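Local coordinates for protein dienelactone hydrolase (Anabaena variabilis, PDB 2O2G) that probably acts as a hydrolase of the dienelactone hydrolase family, built on the alpha/beta-hydrolase fold, at residues 37-42 against 96-101; 75-80 against 85-90. All coordinates share one frame; numbering follows the deposited sequence.

In the fold
The two contacts illustrate how one chain pairs a buried core with a more exposed border. Interaction 1 sets helix 91-107 against strand 36-41, its centre about 7 Å from the centre of the chain; interaction 2 folds the connection leading into that same helix back over helix 75-84, about 18 Å from the chain centre. Their centres lie about 16 Å apart, yet they meet through a salt bridge from Arg97 NH1 to Glu77 OE1, 2.9 Å long. Interaction 1 is the one nearer the probable catalytic machinery: Ala41 touches the apparent nucleophile elbow, whose Ser122, with His199 and Asp171, has the geometry of a catalytic triad.

Interaction 1: residues 37-42 against 96-101; sequences IVLFAH and SRLVGA
Leu98 is the first residue of helix segment 96-101 to reach strand 37-41, and its two methyls divide the work. CD1 presses on Leu39, 3.4 Å from CD2 and 3.6 Å from CG, the shorter distance being tighter than ordinary van der Waals contact between carbons. CD2 lies 3.9 Å from the CB of Ala41. The two leucine side chains run alongside and past each other in opposite directions; with CG of Leu98 trans to its own backbone N (chi1 -159°), the forked end is carried closer to the strand than its CB direction alone would suggest. The arrangement exemplifies the alpha/beta-hydrolase fold, in which helices pack on the faces of a predominantly parallel sheet: here the short segments run nearly antiparallel, at 156°, with their axes 9.9 Å apart. Leu39 also touches Leu68 and Tyr118, on the two neighbouring strands. One turn further along the helix, Ala101 directs its CB toward the strand and meets the end of the Leu39 fork, 3.8 Å from CD2 and 4.0 Å from CD1. Replacing Leu39 by an alanine would probably open a gap between strand and helix, leaving Leu98 CD1 and Ala101 CB without the branched end they share. Ala101 also touches Ile70 of strand 66-70, while Leu98 reaches Tyr118 of strand 115-121.

Interaction 2: residues 75-80 against 85-90; sequences QEEEEI and RHLRFD
The two backbones come to 7.8 Å between the CA atoms of Glu77 and Leu87: segment 75-80 is helical, whereas 85-90 leaves the end of that helix at Arg85, where phi is positive (55°), and bends through a type I turn from Leu87 to Asp90. Side chains fill the interval. Leu87 supplies one methyl, CD1, which rests on the aliphatic part of Glu77, 3.6 Å from CG and 3.7 Å from CB. The two side chains cross at about a right angle; CB and CG of Glu77 meet the leucine, and the chain, extended beyond CG, carries the carboxylate onward past it. That polar end has its own mates, since OE1 accepts a bond from the backbone N of Thr74 as well as pairing with Arg97.

Further along the helix, Ile80 meets His86 through a single pair, CG2 to CE1 at 3.9 Å, the methyl approaching the ring obliquely. The imidazole is held by more than this: CG of Leu87 lies over one face, 3.5 Å above the plane and offset toward the rim, and ND1 is hydrogen-bonded to Thr84 OG1. With CG of His86 between the backbone N and the carbonyl carbon (chi1 83°), the ring end comes nearer to helix 75-84 than the direction of its CB alone would bring it.

Asp81, one residue beyond Ile80, ties the returning chain to the helix with both carboxylate oxygens, OD1 taking the backbone N of Leu87 and OD2 forming a salt bridge with Arg88 NE. The contact thus joins helix 75-84 to the short connection that follows it, with Leu73, before that helix, touching Leu87 as well; Asp90, as N-cap, then starts helix 91-107, its OD1 accepting from Leu93 N.

Interaction 1: residues 37-42 against 96-101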
# COMPACT_ATOMS: atom_id res chain seq x y z
N ILE A 37 1.76 2.41 -11.32
CA ILE A 37 0.64 1.72 -10.72
C ILE A 37 0.90 1.59 -9.22
O ILE A 37 2.02 1.25 -8.79
CB ILE A 37 0.35 0.36 -11.36
CG1 ILE A 37 -1.00 -0.18 -10.85
CG2 ILE A 37 1.48 -0.62 -11.13
CD1 ILE A 37 -1.56 -1.31 -11.68
N VAL A 38 -0.14 1.88 -8.45
CA VAL A 38 -0.09 1.79 -7.01
C VAL A 38 -0.85 0.55 -6.51
O VAL A 38 -2.08 0.44 -6.68
CB VAL A 38 -0.67 3.04 -6.39
CG1 VAL A 38 -0.65 2.95 -4.86
CG2 VAL A 38 0.10 4.26 -6.91
N LEU A 39 -0.11 -0.37 -5.92
CA LEU A 39 -0.68 -1.55 -5.32
C LEU A 39 -0.97 -1.24 -3.85
O LEU A 39 -0.08 -0.81 -3.10
CB LEU A 39 0.28 -2.71 -5.46
CG LEU A 39 -0.14 -4.10 -4.94
CD1 LEU A 39 -1.37 -4.72 -5.56
CD2 LEU A 39 1.00 -5.02 -5.18
N PHE A 40 -2.23 -1.46 -3.44
CA PHE A 40 -2.68 -1.18 -2.07
C PHE A 40 -2.66 -2.38 -1.13
O PHE A 40 -3.19 -3.40 -1.48
CB PHE A 40 -4.12 -0.68 -2.08
CG PHE A 40 -4.26 0.71 -2.53
CD1 PHE A 40 -4.09 1.04 -3.86
CD2 PHE A 40 -4.64 1.71 -1.63
CE1 PHE A 40 -4.25 2.34 -4.28
CE2 PHE A 40 -4.82 3.00 -2.06
CZ PHE A 40 -4.60 3.32 -3.38
N ALA A 41 -2.00 -2.26 0.03
CA ALA A 41 -2.00 -3.26 1.09
C ALA A 41 -2.99 -2.72 2.11
O ALA A 41 -2.73 -1.70 2.72
CB ALA A 41 -0.63 -3.38 1.72
N HIS A 42 -4.12 -3.39 2.26
CA HIS A 42 -5.17 -2.96 3.16
C HIS A 42 -4.77 -3.32 4.59
O HIS A 42 -3.82 -4.09 4.81
CB HIS A 42 -6.53 -3.58 2.76
CG HIS A 42 -6.55 -5.10 2.77
ND1 HIS A 42 -6.48 -5.84 3.94
CD2 HIS A 42 -6.62 -6.00 1.76
CE1 HIS A 42 -6.50 -7.13 3.64
NE2 HIS A 42 -6.61 -7.25 2.33
N SER A 96 4.29 -11.62 1.57
CA SER A 96 4.50 -12.56 0.49
C SER A 96 3.36 -12.39 -0.51
O SER A 96 3.57 -12.53 -1.69
CB SER A 96 4.54 -14.02 0.96
OG SER A 96 3.23 -14.48 1.29
N ARG A 97 2.16 -12.13 -0.03
CA ARG A 97 1.02 -11.95 -0.93
C ARG A 97 1.20 -10.72 -1.77
O ARG A 97 0.92 -10.73 -2.96
CB ARG A 97 -0.30 -11.89 -0.13
CG ARG A 97 -0.59 -13.20 0.60
CD ARG A 97 -0.97 -14.24 -0.43
NE ARG A 97 -1.12 -15.55 0.12
CZ ARG A 97 -2.17 -15.96 0.81
NH1 ARG A 97 -3.18 -15.16 1.05
NH2 ARG A 97 -2.18 -17.19 1.27
N LEU A 98 1.72 -9.67 -1.17
CA LEU A 98 2.00 -8.41 -1.90
C LEU A 98 3.12 -8.62 -2.94
O LEU A 98 3.02 -8.14 -4.07
CB LEU A 98 2.37 -7.34 -0.89
CG LEU A 98 2.23 -5.87 -1.28
CD1 LEU A 98 0.83 -5.59 -1.85
CD2 LEU A 98 2.48 -5.07 -0.02
N VAL A 99 4.16 -9.38 -2.56
CA VAL A 99 5.25 -9.72 -3.49
C VAL A 99 4.64 -10.47 -4.68
O VAL A 99 5.01 -10.20 -5.82
CB VAL A 99 6.36 -10.58 -2.81
CG1 VAL A 99 7.33 -11.19 -3.81
CG2 VAL A 99 7.11 -9.76 -1.76
N GLY A 100 3.75 -11.44 -4.39
CA GLY A 100 3.03 -12.23 -5.42
C GLY A 100 2.22 -11.35 -6.37
O GLY A 100 2.30 -11.51 -7.60
N ALA A 101 1.45 -10.42 -5.82
CA ALA A 101 0.71 -9.44 -6.64
C ALA A 101 1.61 -8.53 -7.48
O ALA A 101 1.24 -8.13 -8.59
CB ALA A 101 -0.22 -8.59 -5.77

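Interaction 2: residues 75-80 against 85-90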
# COMPACT_ATOMS: atom_id res chain seq x y z
N GLN A 75 -10.76 -15.45 -0.35
CA GLN A 75 -12.12 -15.41 0.15
C GLN A 75 -12.32 -16.45 1.30
O GLN A 75 -12.90 -16.16 2.36
CB GLN A 75 -13.01 -15.75 -1.04
CG GLN A 75 -14.47 -15.86 -0.78
CD GLN A 75 -15.21 -16.21 -2.07
OE1 GLN A 75 -15.04 -15.56 -3.12
NE2 GLN A 75 -16.02 -17.25 -2.00
N GLU A 76 -11.78 -17.64 1.08
CA GLU A 76 -11.86 -18.74 2.05
C GLU A 76 -11.13 -18.37 3.35
O GLU A 76 -11.68 -18.47 4.46
CB GLU A 76 -11.30 -20.03 1.41
CG GLU A 76 -12.11 -20.55 0.16
CD GLU A 76 -12.00 -19.68 -1.13
OE1 GLU A 76 -10.93 -19.05 -1.41
OE2 GLU A 76 -13.01 -19.63 -1.87
N GLU A 77 -9.90 -17.92 3.21
CA GLU A 77 -9.13 -17.43 4.34
C GLU A 77 -9.84 -16.31 5.11
O GLU A 77 -9.80 -16.29 6.32
CB GLU A 77 -7.80 -16.89 3.85
CG GLU A 77 -6.78 -17.95 3.55
CD GLU A 77 -5.54 -17.43 2.81
OE1 GLU A 77 -5.47 -16.24 2.42
OE2 GLU A 77 -4.61 -18.24 2.62
N GLU A 78 -10.45 -15.37 4.40
CA GLU A 78 -11.16 -14.26 5.04
C GLU A 78 -12.28 -14.79 5.93
O GLU A 78 -12.47 -14.32 7.05
CB GLU A 78 -11.72 -13.26 4.01
CG GLU A 78 -10.68 -12.40 3.32
CD GLU A 78 -11.24 -11.49 2.19
OE1 GLU A 78 -12.46 -11.60 1.87
OE2 GLU A 78 -10.47 -10.67 1.64
N GLU A 79 -13.03 -15.78 5.46
CA GLU A 79 -14.08 -16.39 6.30
C GLU A 79 -13.54 -17.05 7.58
O GLU A 79 -14.17 -16.99 8.66
CB GLU A 79 -14.87 -17.44 5.52
CG GLU A 79 -15.68 -16.90 4.36
N ILE A 80 -12.38 -17.70 7.49
CA ILE A 80 -11.84 -18.40 8.68
C ILE A 80 -11.24 -17.38 9.63
O ILE A 80 -11.49 -17.45 10.82
CB ILE A 80 -10.75 -19.44 8.28
CG1 ILE A 80 -11.36 -20.51 7.37
CG2 ILE A 80 -10.08 -20.05 9.51
CD1 ILE A 80 -10.33 -21.29 6.59
N ARG A 85 -8.66 -14.78 13.51
CA ARG A 85 -7.66 -13.71 13.38
C ARG A 85 -6.24 -14.29 13.27
O ARG A 85 -5.28 -13.60 13.61
CB ARG A 85 -7.70 -12.73 14.54
CG ARG A 85 -9.03 -12.16 14.78
CD ARG A 85 -8.96 -11.08 15.80
NE ARG A 85 -10.30 -10.55 15.98
CZ ARG A 85 -10.69 -9.82 17.01
NH1 ARG A 85 -9.84 -9.49 17.98
NH2 ARG A 85 -11.94 -9.44 17.08
N HIS A 86 -6.10 -15.53 12.77
CA HIS A 86 -4.78 -16.17 12.75
C HIS A 86 -3.93 -15.78 11.53
O HIS A 86 -2.76 -16.16 11.46
CB HIS A 86 -4.86 -17.70 12.91
CG HIS A 86 -5.16 -18.43 11.64
ND1 HIS A 86 -6.39 -18.41 11.05
CD2 HIS A 86 -4.38 -19.23 10.87
CE1 HIS A 86 -6.36 -19.14 9.94
NE2 HIS A 86 -5.15 -19.64 9.81
N LEU A 87 -4.53 -15.07 10.57
CA LEU A 87 -3.85 -14.62 9.35
C LEU A 87 -3.70 -13.12 9.21
O LEU A 87 -2.70 -12.64 8.65
CB LEU A 87 -4.59 -15.11 8.10
CG LEU A 87 -4.74 -16.63 7.96
CD1 LEU A 87 -5.61 -16.93 6.77
CD2 LEU A 87 -3.36 -17.29 7.80
N ARG A 88 -4.66 -12.36 9.70
CA ARG A 88 -4.67 -10.91 9.48
C ARG A 88 -3.46 -10.11 10.07
O ARG A 88 -3.22 -9.00 9.66
CB ARG A 88 -5.96 -10.27 9.99
CG ARG A 88 -6.16 -10.33 11.49
CD ARG A 88 -7.43 -9.66 11.96
NE ARG A 88 -8.60 -10.33 11.40
CZ ARG A 88 -9.85 -9.88 11.53
NH1 ARG A 88 -10.10 -8.79 12.24
NH2 ARG A 88 -10.85 -10.54 10.98
N PHE A 89 -2.76 -10.64 11.06
CA PHE A 89 -1.61 -9.90 11.59
C PHE A 89 -0.28 -10.57 11.19
O PHE A 89 0.77 -10.16 11.68
CB PHE A 89 -1.68 -9.78 13.12
CG PHE A 89 -3.00 -9.28 13.62
CD1 PHE A 89 -3.49 -8.03 13.22
CD2 PHE A 89 -3.77 -10.06 14.47
CE1 PHE A 89 -4.70 -7.59 13.63
CE2 PHE A 89 -5.00 -9.59 14.92
CZ PHE A 89 -5.46 -8.36 14.49
N ASP A 90 -0.33 -11.56 10.29
CA ASP A 90 0.86 -12.34 9.89
C ASP A 90 1.59 -11.55 8.83
O ASP A 90 1.33 -11.67 7.63
CB ASP A 90 0.44 -13.73 9.41
CG ASP A 90 1.61 -14.63 9.14
OD1 ASP A 90 2.74 -14.16 8.83
OD2 ASP A 90 1.38 -15.86 9.23